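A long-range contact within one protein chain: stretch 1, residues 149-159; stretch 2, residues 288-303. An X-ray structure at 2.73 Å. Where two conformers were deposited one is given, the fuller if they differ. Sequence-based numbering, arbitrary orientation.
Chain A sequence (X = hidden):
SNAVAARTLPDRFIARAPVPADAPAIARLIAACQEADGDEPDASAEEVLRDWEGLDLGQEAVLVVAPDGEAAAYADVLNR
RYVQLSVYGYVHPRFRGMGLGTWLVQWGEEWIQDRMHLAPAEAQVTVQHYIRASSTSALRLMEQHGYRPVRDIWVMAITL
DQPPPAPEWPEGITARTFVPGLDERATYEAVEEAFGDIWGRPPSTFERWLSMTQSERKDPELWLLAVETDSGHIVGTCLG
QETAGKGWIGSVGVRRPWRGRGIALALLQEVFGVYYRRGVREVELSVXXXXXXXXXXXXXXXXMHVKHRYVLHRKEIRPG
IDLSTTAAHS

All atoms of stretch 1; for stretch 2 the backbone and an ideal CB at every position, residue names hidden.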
ATOM      1  N   PRO A 149      14.769   0.900 -10.455  1.00 76.03           N
ATOM      2  CA  PRO A 149      14.076   1.899  -9.634  1.00 70.74           C
ATOM      3  C   PRO A 149      13.181   2.788 -10.459  1.00 71.21           C
ATOM      4  O   PRO A 149      13.620   3.356 -11.456  1.00 80.21           O
ATOM      5  CB  PRO A 149      15.219   2.719  -9.046  1.00 73.27           C
ATOM      6  CG  PRO A 149      16.355   1.753  -8.983  1.00 77.29           C
ATOM      7  CD  PRO A 149      16.226   0.958 -10.255  1.00 78.79           C
ATOM      8  N   VAL A 150      11.940   2.906 -10.009  1.00 67.99           N
ATOM      9  CA  VAL A 150      10.866   3.587 -10.719  1.00 67.27           C
ATOM     10  C   VAL A 150      10.458   4.836  -9.945  1.00 69.31           C
ATOM     11  O   VAL A 150      10.528   5.944 -10.443  1.00 71.01           O
ATOM     12  CB  VAL A 150       9.666   2.643 -10.912  1.00 64.84           C
ATOM     13  CG1 VAL A 150       8.466   3.404 -11.401  1.00 68.63           C
ATOM     14  CG2 VAL A 150      10.032   1.545 -11.865  1.00 70.45           C
ATOM     15  N   ARG A 151      10.010   4.624  -8.714  0.54 66.92           N
ATOM     16  CA  ARG A 151       9.481   5.693  -7.891  0.54 65.76           C
ATOM     17  C   ARG A 151       9.787   5.471  -6.400  0.54 64.76           C
ATOM     18  O   ARG A 151      10.047   4.342  -5.968  0.54 62.41           O
ATOM     19  CB  ARG A 151       7.977   5.738  -8.118  0.54 66.84           C
ATOM     20  CG  ARG A 151       7.329   7.075  -7.916  0.54 67.50           C
ATOM     21  CD  ARG A 151       5.973   7.091  -8.602  0.54 71.56           C
ATOM     22  NE  ARG A 151       5.222   8.318  -8.356  0.54 68.64           N
ATOM     23  CZ  ARG A 151       5.402   9.441  -9.035  0.54 66.89           C
ATOM     24  NH1 ARG A 151       4.677  10.515  -8.749  0.54 61.20           N
ATOM     25  NH2 ARG A 151       6.314   9.484  -9.996  0.54 72.47           N
ATOM     26  N   ASP A 152       9.752   6.550  -5.621  1.00 64.78           N
ATOM     27  CA  ASP A 152       9.831   6.452  -4.169  1.00 59.74           C
ATOM     28  C   ASP A 152       8.422   6.374  -3.595  1.00 60.79           C
ATOM     29  O   ASP A 152       7.514   7.077  -4.056  1.00 65.15           O
ATOM     30  CB  ASP A 152      10.513   7.686  -3.576  1.00 59.03           C
ATOM     31  CG  ASP A 152      12.014   7.665  -3.735  1.00 75.80           C
ATOM     32  OD1 ASP A 152      12.569   6.648  -4.219  1.00 85.38           O
ATOM     33  OD2 ASP A 152      12.641   8.677  -3.352  1.00 77.45           O
ATOM     34  N   ILE A 153       8.239   5.527  -2.589  1.00 46.37           N
ATOM     35  CA  ILE A 153       6.983   5.491  -1.863  1.00 48.56           C
ATOM     36  C   ILE A 153       7.271   5.833  -0.408  1.00 56.99           C
ATOM     37  O   ILE A 153       8.094   5.178   0.251  1.00 61.90           O
ATOM     38  CB  ILE A 153       6.285   4.121  -1.918  1.00 55.51           C
ATOM     39  CG1 ILE A 153       5.608   3.899  -3.264  1.00 58.32           C
ATOM     40  CG2 ILE A 153       5.194   4.064  -0.884  1.00 52.80           C
ATOM     41  CD1 ILE A 153       6.525   3.500  -4.372  1.00 64.61           C
ATOM     42  N   TRP A 154       6.604   6.865   0.095  1.00 50.63           N
ATOM     43  CA  TRP A 154       6.826   7.271   1.463  1.00 51.87           C
ATOM     44  C   TRP A 154       5.649   6.895   2.341  1.00 58.59           C
ATOM     45  O   TRP A 154       4.496   7.214   2.029  1.00 67.63           O
ATOM     46  CB  TRP A 154       7.034   8.768   1.534  1.00 54.63           C
ATOM     47  CG  TRP A 154       8.164   9.281   0.725  1.00 59.72           C
ATOM     48  CD1 TRP A 154       8.133   9.626  -0.585  1.00 55.99           C
ATOM     49  CD2 TRP A 154       9.497   9.539   1.178  1.00 62.36           C
ATOM     50  NE1 TRP A 154       9.360  10.087  -0.984  1.00 62.32           N
ATOM     51  CE2 TRP A 154      10.219  10.044   0.077  1.00 61.79           C
ATOM     52  CE3 TRP A 154      10.150   9.389   2.406  1.00 52.96           C
ATOM     53  CZ2 TRP A 154      11.558  10.399   0.160  1.00 63.72           C
ATOM     54  CZ3 TRP A 154      11.483   9.744   2.487  1.00 60.07           C
ATOM     55  CH2 TRP A 154      12.174  10.244   1.371  1.00 67.11           C
ATOM     56  N   VAL A 155       5.944   6.220   3.445  1.00 49.97           N
ATOM     57  CA  VAL A 155       4.937   5.973   4.463  1.00 52.14           C
ATOM     58  C   VAL A 155       5.014   7.038   5.555  1.00 61.14           C
ATOM     59  O   VAL A 155       5.987   7.092   6.310  1.00 65.24           O
ATOM     60  CB  VAL A 155       5.119   4.605   5.096  1.00 50.99           C
ATOM     61  CG1 VAL A 155       3.925   4.279   5.937  1.00 48.77           C
ATOM     62  CG2 VAL A 155       5.295   3.555   4.000  1.00 55.82           C
HETATM   63  N   MSE A 156       3.980   7.873   5.639  1.00 62.66           N
HETATM   64  CA  MSE A 156       3.916   8.946   6.629  1.00 56.45           C
HETATM   65  C   MSE A 156       3.172   8.423   7.839  1.00 53.05           C
HETATM   66  O   MSE A 156       2.297   7.576   7.717  1.00 49.61           O
HETATM   67  CB  MSE A 156       3.222  10.185   6.059  1.00 43.42           C
HETATM   68  CG  MSE A 156       3.824  10.665   4.759  1.00 48.02           C
HETATM   69 SE   MSE A 156       5.754  11.124   4.773  0.86 59.18          SE
HETATM   70  CE  MSE A 156       5.748  12.710   5.932  1.00 45.77           C
ATOM     71  N   ALA A 157       3.559   8.873   9.017  1.00 52.57           N
ATOM     72  CA  ALA A 157       2.878   8.428  10.223  1.00 46.91           C
ATOM     73  C   ALA A 157       2.630   9.618  11.132  1.00 46.54           C
ATOM     74  O   ALA A 157       3.311  10.644  11.027  1.00 43.26           O
ATOM     75  CB  ALA A 157       3.699   7.414  10.902  1.00 41.37           C
ATOM     76  N   ILE A 158       1.616   9.511  11.981  1.00 41.45           N
ATOM     77  CA  ILE A 158       1.402  10.534  13.007  1.00 50.78           C
ATOM     78  C   ILE A 158       0.787   9.941  14.274  1.00 52.22           C
ATOM     79  O   ILE A 158      -0.139   9.138  14.202  1.00 58.63           O
ATOM     80  CB  ILE A 158       0.537  11.719  12.494  1.00 40.53           C
ATOM     81  CG1 ILE A 158       0.561  12.857  13.514  1.00 46.79           C
ATOM     82  CG2 ILE A 158      -0.883  11.265  12.169  1.00 37.74           C
ATOM     83  CD1 ILE A 158      -0.317  14.041  13.181  1.00 36.23           C
ATOM     84  N   THR A 159       1.270  10.378  15.433  1.00 50.73           N
ATOM     85  CA  THR A 159       0.847   9.839  16.717  1.00 43.21           C
ATOM     86  C   THR A 159       0.049  10.922  17.388  1.00 51.95           C
ATOM     87  O   THR A 159       0.582  12.011  17.603  1.00 59.95           O
ATOM     88  CB  THR A 159       2.057   9.590  17.578  1.00 47.72           C
ATOM     89  OG1 THR A 159       2.737   8.429  17.110  1.00 56.91           O
ATOM     90  CG2 THR A 159       1.671   9.357  19.003  1.00 55.98           C
ATOM     91  N   UNK A 288       3.320   8.428  -3.112  1.00 59.53           N
ATOM     92  CA  UNK A 288       4.260   8.317  -4.227  1.00 67.15           C
ATOM     93  C   UNK A 288       4.973   9.625  -4.504  1.00 69.99           C
ATOM     94  O   UNK A 288       4.374  10.699  -4.465  1.00 72.28           O
ATOM     95  CB  UNK A 288       3.531   7.852  -5.489  1.00 67.15           C
ATOM     96  N   UNK A 289       6.259   9.525  -4.796  1.00 67.55           N
ATOM     97  CA  UNK A 289       7.051  10.691  -5.125  1.00 65.72           C
ATOM     98  C   UNK A 289       8.131  10.262  -6.107  1.00 67.61           C
ATOM     99  O   UNK A 289       8.645   9.153  -5.993  1.00 69.50           O
ATOM    100  CB  UNK A 289       7.655  11.328  -3.872  1.00 65.72           C
ATOM    101  N   UNK A 290       8.463  11.117  -7.070  1.00 71.70           N
ATOM    102  CA  UNK A 290       9.534  10.816  -8.029  1.00 78.20           C
ATOM    103  C   UNK A 290      10.844  10.572  -7.273  1.00 73.43           C
ATOM    104  O   UNK A 290      11.087  11.208  -6.255  1.00 68.39           O
ATOM    105  CB  UNK A 290       9.699  11.955  -9.037  1.00 78.20           C
ATOM    106  N   UNK A 291      11.686   9.665  -7.765  1.00 74.76           N
ATOM    107  CA  UNK A 291      12.919   9.298  -7.056  1.00 70.09           C
ATOM    108  C   UNK A 291      13.731  10.546  -6.706  1.00 67.28           C
ATOM    109  O   UNK A 291      13.925  11.401  -7.551  1.00 72.69           O
ATOM    110  CB  UNK A 291      13.761   8.342  -7.903  1.00 70.09           C
ATOM    111  N   UNK A 292      14.147  10.660  -5.449  1.00 72.93           N
ATOM    112  CA  UNK A 292      14.912  11.809  -4.924  1.00 81.56           C
ATOM    113  C   UNK A 292      14.161  13.129  -4.556  1.00 86.27           C
ATOM    114  O   UNK A 292      14.771  14.001  -3.950  1.00 88.94           O
ATOM    115  CB  UNK A 292      15.968  12.161  -5.974  1.00 81.56           C
ATOM    116  N   UNK A 293      12.872  13.291  -4.884  1.00 83.80           N
ATOM    117  CA  UNK A 293      12.157  14.556  -4.554  1.00 80.50           C
ATOM    118  C   UNK A 293      11.741  14.734  -3.088  1.00 76.55           C
ATOM    119  O   UNK A 293      11.712  15.860  -2.551  1.00 75.81           O
ATOM    120  CB  UNK A 293      10.896  14.650  -5.415  1.00 80.50           C
ATOM    121  N   UNK A 294      11.384  13.626  -2.455  1.00 65.84           N
ATOM    122  CA  UNK A 294      10.862  13.673  -1.108  1.00 57.90           C
ATOM    123  C   UNK A 294       9.366  13.858  -1.129  1.00 53.22           C
ATOM    124  O   UNK A 294       8.795  14.186  -2.152  1.00 58.47           O
ATOM    125  CB  UNK A 294      11.528  14.793  -0.307  1.00 57.90           C
ATOM    126  N   UNK A 295       8.722  13.642   0.010  1.00 62.69           N
ATOM    127  CA  UNK A 295       7.273  13.815   0.092  1.00 59.66           C
ATOM    128  C   UNK A 295       6.903  15.299   0.028  1.00 61.51           C
ATOM    129  O   UNK A 295       7.701  16.170   0.409  1.00 61.69           O
ATOM    130  CB  UNK A 295       6.732  13.188   1.378  1.00 59.66           C
ATOM    131  N   UNK A 296       5.712  15.592  -0.509  1.00 59.32           N
ATOM    132  CA  UNK A 296       5.180  16.949  -0.580  1.00 58.18           C
ATOM    133  C   UNK A 296       5.194  17.607   0.783  1.00 60.44           C
ATOM    134  O   UNK A 296       4.882  16.942   1.787  1.00 60.21           O
ATOM    135  CB  UNK A 296       3.758  16.942  -1.145  1.00 58.18           C
ATOM    136  N   UNK A 297       5.511  18.902   0.819  1.00 56.82           N
ATOM    137  CA  UNK A 297       5.534  19.631   2.082  1.00 53.60           C
ATOM    138  C   UNK A 297       4.195  19.507   2.814  1.00 54.61           C
ATOM    139  O   UNK A 297       4.137  19.691   4.021  1.00 59.32           O
ATOM    140  CB  UNK A 297       5.868  21.104   1.837  1.00 53.60           C
ATOM    141  N   UNK A 298       3.144  19.135   2.085  1.00 48.13           N
ATOM    142  CA  UNK A 298       1.817  18.934   2.648  1.00 44.55           C
ATOM    143  C   UNK A 298       1.809  18.097   3.922  1.00 54.27           C
ATOM    144  O   UNK A 298       1.151  18.446   4.907  1.00 59.41           O
ATOM    145  CB  UNK A 298       0.917  18.271   1.603  1.00 44.55           C
ATOM    146  N   UNK A 299       2.545  16.990   3.908  1.00 57.88           N
ATOM    147  CA  UNK A 299       2.399  15.963   4.950  1.00 46.53           C
ATOM    148  C   UNK A 299       3.099  16.335   6.245  1.00 53.14           C
ATOM    149  O   UNK A 299       2.549  16.182   7.328  1.00 58.19           O
ATOM    150  CB  UNK A 299       2.946  14.625   4.448  1.00 46.53           C
ATOM    151  N   UNK A 300       4.304  16.870   6.126  1.00 60.29           N
ATOM    152  CA  UNK A 300       5.008  17.368   7.285  1.00 59.36           C
ATOM    153  C   UNK A 300       4.239  18.558   7.898  1.00 63.31           C
ATOM    154  O   UNK A 300       4.090  18.666   9.120  1.00 69.17           O
ATOM    155  CB  UNK A 300       6.433  17.774   6.905  1.00 59.36           C
ATOM    156  N   UNK A 301       3.694  19.412   7.043  1.00 60.26           N
ATOM    157  CA  UNK A 301       2.856  20.523   7.496  1.00 52.16           C
ATOM    158  C   UNK A 301       1.593  20.056   8.205  1.00 48.27           C
ATOM    159  O   UNK A 301       1.040  20.801   8.989  1.00 49.24           O
ATOM    160  CB  UNK A 301       2.475  21.407   6.307  1.00 52.16           C
ATOM    161  N   UNK A 302       1.128  18.842   7.922  1.00 47.93           N
ATOM    162  CA  UNK A 302      -0.067  18.338   8.594  1.00 49.70           C
ATOM    163  C   UNK A 302       0.296  17.651   9.916  1.00 54.32           C
ATOM    164  O   UNK A 302      -0.561  17.155  10.653  1.00 57.80           O
ATOM    165  CB  UNK A 302      -0.818  17.366   7.682  1.00 49.70           C
ATOM    166  N   UNK A 303       1.584  17.657  10.220  1.00 52.90           N
ATOM    167  CA  UNK A 303       2.054  17.153  11.493  1.00 55.66           C
ATOM    168  C   UNK A 303       2.595  15.749  11.374  1.00 54.20           C
ATOM    169  O   UNK A 303       2.906  15.091  12.374  1.00 54.76           O
ATOM    170  CB  UNK A 303       0.928  17.193  12.528  1.00 55.66           C
TER

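Stretch 1 is a strand, and stretch 2 enters alongside its first half, antiparallel, before turning into a loop and a short, weakly bonded helix. Position 288 pairs with Ile153, and its CB lies on the same face of the sheet as that side chain, 3.4 Å from Arg151 NE. A small or polar residue would suit, an acidic one especially. It is Asp288, whose OD2 stays 4.1 Å from Arg151 NE: opposite charges near each other, but short of a salt bridge.

At 289 the backbone bonds to Asp152 in both directions (Asp152 N to 289 O, 2.9 Å; 289 N to Asp152 O, 2.8 Å). The ideal CB is 3.6 Å from Trp154 NE1, at the edge of the indole, which leaves little room and favours a small side chain. Ala289 fits, its CB 3.7 Å from Trp154 CD1.

The CB of 290 points away, so many residues, particularly polar ones, would serve; it is Glu290. Position 291 points sideways, its CB 4.2 Å from Asp152 OD1, and a small polar residue is plausible. Ser291 places OG 3.3 Å from Val150 O, but the angle is too poor for a hydrogen bond.

At 292 phi is positive (79°), which favours glycine, asparagine or aspartate without excluding others. The backbone matters most here: 292 N donates to Asp152 OD2 (3.3 Å). The residue is Arg292; its CA-to-CB bond points away, and the side chain is poorly ordered. Position 293 meets nothing of stretch 1, so many residues would do; Thr293 instead turns back, OG1 donating to Glu290 O (2.8 Å).

Position 294 combines phi 88° with psi 166°, where a CB would jam against the preceding carbonyl oxygen. Glycine is called for, and Gly294 packs its CA 3.6 Å from Trp154 CZ2. One water ties the turn together, accepting from Gly294 N and Trp154 NE1 and donating to Asp152 OD2 and Glu290 O.

The CB of 295 points toward stretch 1, 4.1 Å from Met156 SE and 4.2 Å from Trp154 CG; a small apolar residue suits this niche. Ala295 fills it, its backbone N over one face of the indole.

Positions 296, 297 and 298 are out of reach and little constrained: Pro296, Arg297 and Leu298. At 299 the CB lies 3.7 Å from Met156 CE, which suits an apolar or aromatic residue of unsettled size. Tyr299 makes that contact through CB (3.8 Å from Met156 CE), while its ring leads away.

At 300 the CB points away, 301 is out of reach and 302 points sideways, so many residues would serve: Arg300, Arg301 and Ala302. At 303, positive phi (100°) closes a Schellman motif; a CB would sit 3.5 Å from Ile158 CD1 and jam against the preceding carbonyl oxygen. Gly303 avoids both.

Stretch 2 288-303: DAESRTGAPRLYRRAG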
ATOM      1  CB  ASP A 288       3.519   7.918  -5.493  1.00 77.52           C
ATOM      2  CG  ASP A 288       2.829   6.605  -5.348  1.00 93.96           C
ATOM      3  OD1 ASP A 288       1.836   6.534  -4.589  1.00 99.67           O
ATOM      4  OD2 ASP A 288       3.289   5.639  -5.983  1.00102.91           O
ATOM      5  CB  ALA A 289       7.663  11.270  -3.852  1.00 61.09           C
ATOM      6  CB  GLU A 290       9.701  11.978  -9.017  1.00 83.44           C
ATOM      7  CG  GLU A 290      10.626  11.713 -10.201  1.00 97.06           C
ATOM      8  CD  GLU A 290      11.188  13.005 -10.808  1.00108.11           C
ATOM      9  OE1 GLU A 290      10.537  14.068 -10.681  1.00108.97           O
ATOM     10  OE2 GLU A 290      12.291  12.963 -11.395  1.00108.83           O
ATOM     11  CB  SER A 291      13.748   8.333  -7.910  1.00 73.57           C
ATOM     12  OG  SER A 291      12.906   7.466  -8.667  1.00 76.22           O
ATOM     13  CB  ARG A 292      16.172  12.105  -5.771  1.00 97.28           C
ATOM     14  CG  ARG A 292      17.513  11.630  -5.167  1.00111.98           C
ATOM     15  CD  ARG A 292      17.942  10.219  -5.632  1.00124.10           C
ATOM     16  NE  ARG A 292      17.937   9.238  -4.533  1.00129.55           N
ATOM     17  CZ  ARG A 292      18.647   8.105  -4.518  1.00123.97           C
ATOM     18  NH1 ARG A 292      18.571   7.279  -3.474  1.00113.45           N
ATOM     19  NH2 ARG A 292      19.439   7.803  -5.544  1.00124.40           N
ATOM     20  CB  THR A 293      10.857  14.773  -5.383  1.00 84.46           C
ATOM     21  OG1 THR A 293      10.040  13.591  -5.342  1.00 89.83           O
ATOM     22  CG2 THR A 293      11.182  15.108  -6.813  1.00 82.23           C
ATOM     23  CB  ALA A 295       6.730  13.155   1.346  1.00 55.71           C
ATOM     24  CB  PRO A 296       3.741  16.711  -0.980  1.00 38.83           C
ATOM     25  CG  PRO A 296       3.800  15.505  -1.788  1.00 48.70           C
ATOM     26  CD  PRO A 296       4.791  14.625  -1.122  1.00 51.32           C
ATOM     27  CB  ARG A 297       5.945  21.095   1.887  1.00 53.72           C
ATOM     28  CG  ARG A 297       7.431  21.277   1.566  1.00 51.44           C
ATOM     29  CD  ARG A 297       7.808  22.748   1.564  1.00 51.67           C
ATOM     30  NE  ARG A 297       9.148  22.968   1.028  1.00 61.83           N
ATOM     31  CZ  ARG A 297      10.259  22.991   1.752  1.00 70.59           C
ATOM     32  NH1 ARG A 297      10.206  22.805   3.062  1.00 73.88           N
ATOM     33  NH2 ARG A 297      11.426  23.200   1.163  1.00 78.65           N
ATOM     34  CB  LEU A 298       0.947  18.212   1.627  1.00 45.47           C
ATOM     35  CG  LEU A 298      -0.380  17.674   2.161  1.00 44.78           C
ATOM     36  CD1 LEU A 298      -1.253  18.795   2.731  1.00 52.78           C
ATOM     37  CD2 LEU A 298      -1.142  16.876   1.126  1.00 37.30           C
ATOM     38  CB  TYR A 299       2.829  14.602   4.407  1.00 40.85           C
ATOM     39  CG  TYR A 299       1.949  14.204   3.247  1.00 46.18           C
ATOM     40  CD1 TYR A 299       0.728  13.580   3.472  1.00 51.38           C
ATOM     41  CD2 TYR A 299       2.295  14.514   1.932  1.00 51.23           C
ATOM     42  CE1 TYR A 299      -0.106  13.235   2.432  1.00 42.48           C
ATOM     43  CE2 TYR A 299       1.453  14.187   0.873  1.00 52.42           C
ATOM     44  CZ  TYR A 299       0.252  13.541   1.136  1.00 45.17           C
ATOM     45  OH  TYR A 299      -0.612  13.180   0.132  1.00 43.72           O
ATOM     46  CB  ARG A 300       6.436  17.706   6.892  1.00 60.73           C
ATOM     47  CG  ARG A 300       7.198  18.479   7.913  1.00 74.40           C
ATOM     48  CD  ARG A 300       8.683  18.375   7.662  1.00 88.49           C
ATOM     49  NE  ARG A 300       9.429  19.197   8.609  1.00102.39           N
ATOM     50  CZ  ARG A 300      10.727  19.464   8.506  1.00112.67           C
ATOM     51  NH1 ARG A 300      11.429  18.975   7.488  1.00116.31           N
ATOM     52  NH2 ARG A 300      11.322  20.222   9.420  1.00115.18           N
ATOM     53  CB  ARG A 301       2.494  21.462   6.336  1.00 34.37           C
ATOM     54  CG  ARG A 301       3.638  22.366   5.934  1.00 42.01           C
ATOM     55  CD  ARG A 301       3.243  23.350   4.865  1.00 42.56           C
ATOM     56  NE  ARG A 301       4.372  24.183   4.468  1.00 52.87           N
ATOM     57  CZ  ARG A 301       4.609  24.567   3.216  1.00 53.80           C
ATOM     58  NH1 ARG A 301       3.796  24.178   2.232  1.00 51.07           N
ATOM     59  NH2 ARG A 301       5.668  25.326   2.943  1.00 47.90           N
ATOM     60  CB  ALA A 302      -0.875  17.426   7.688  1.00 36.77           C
TER
HETATM   61  O   HOH W   1      11.030  10.908  -3.198  1.00 70.44           O
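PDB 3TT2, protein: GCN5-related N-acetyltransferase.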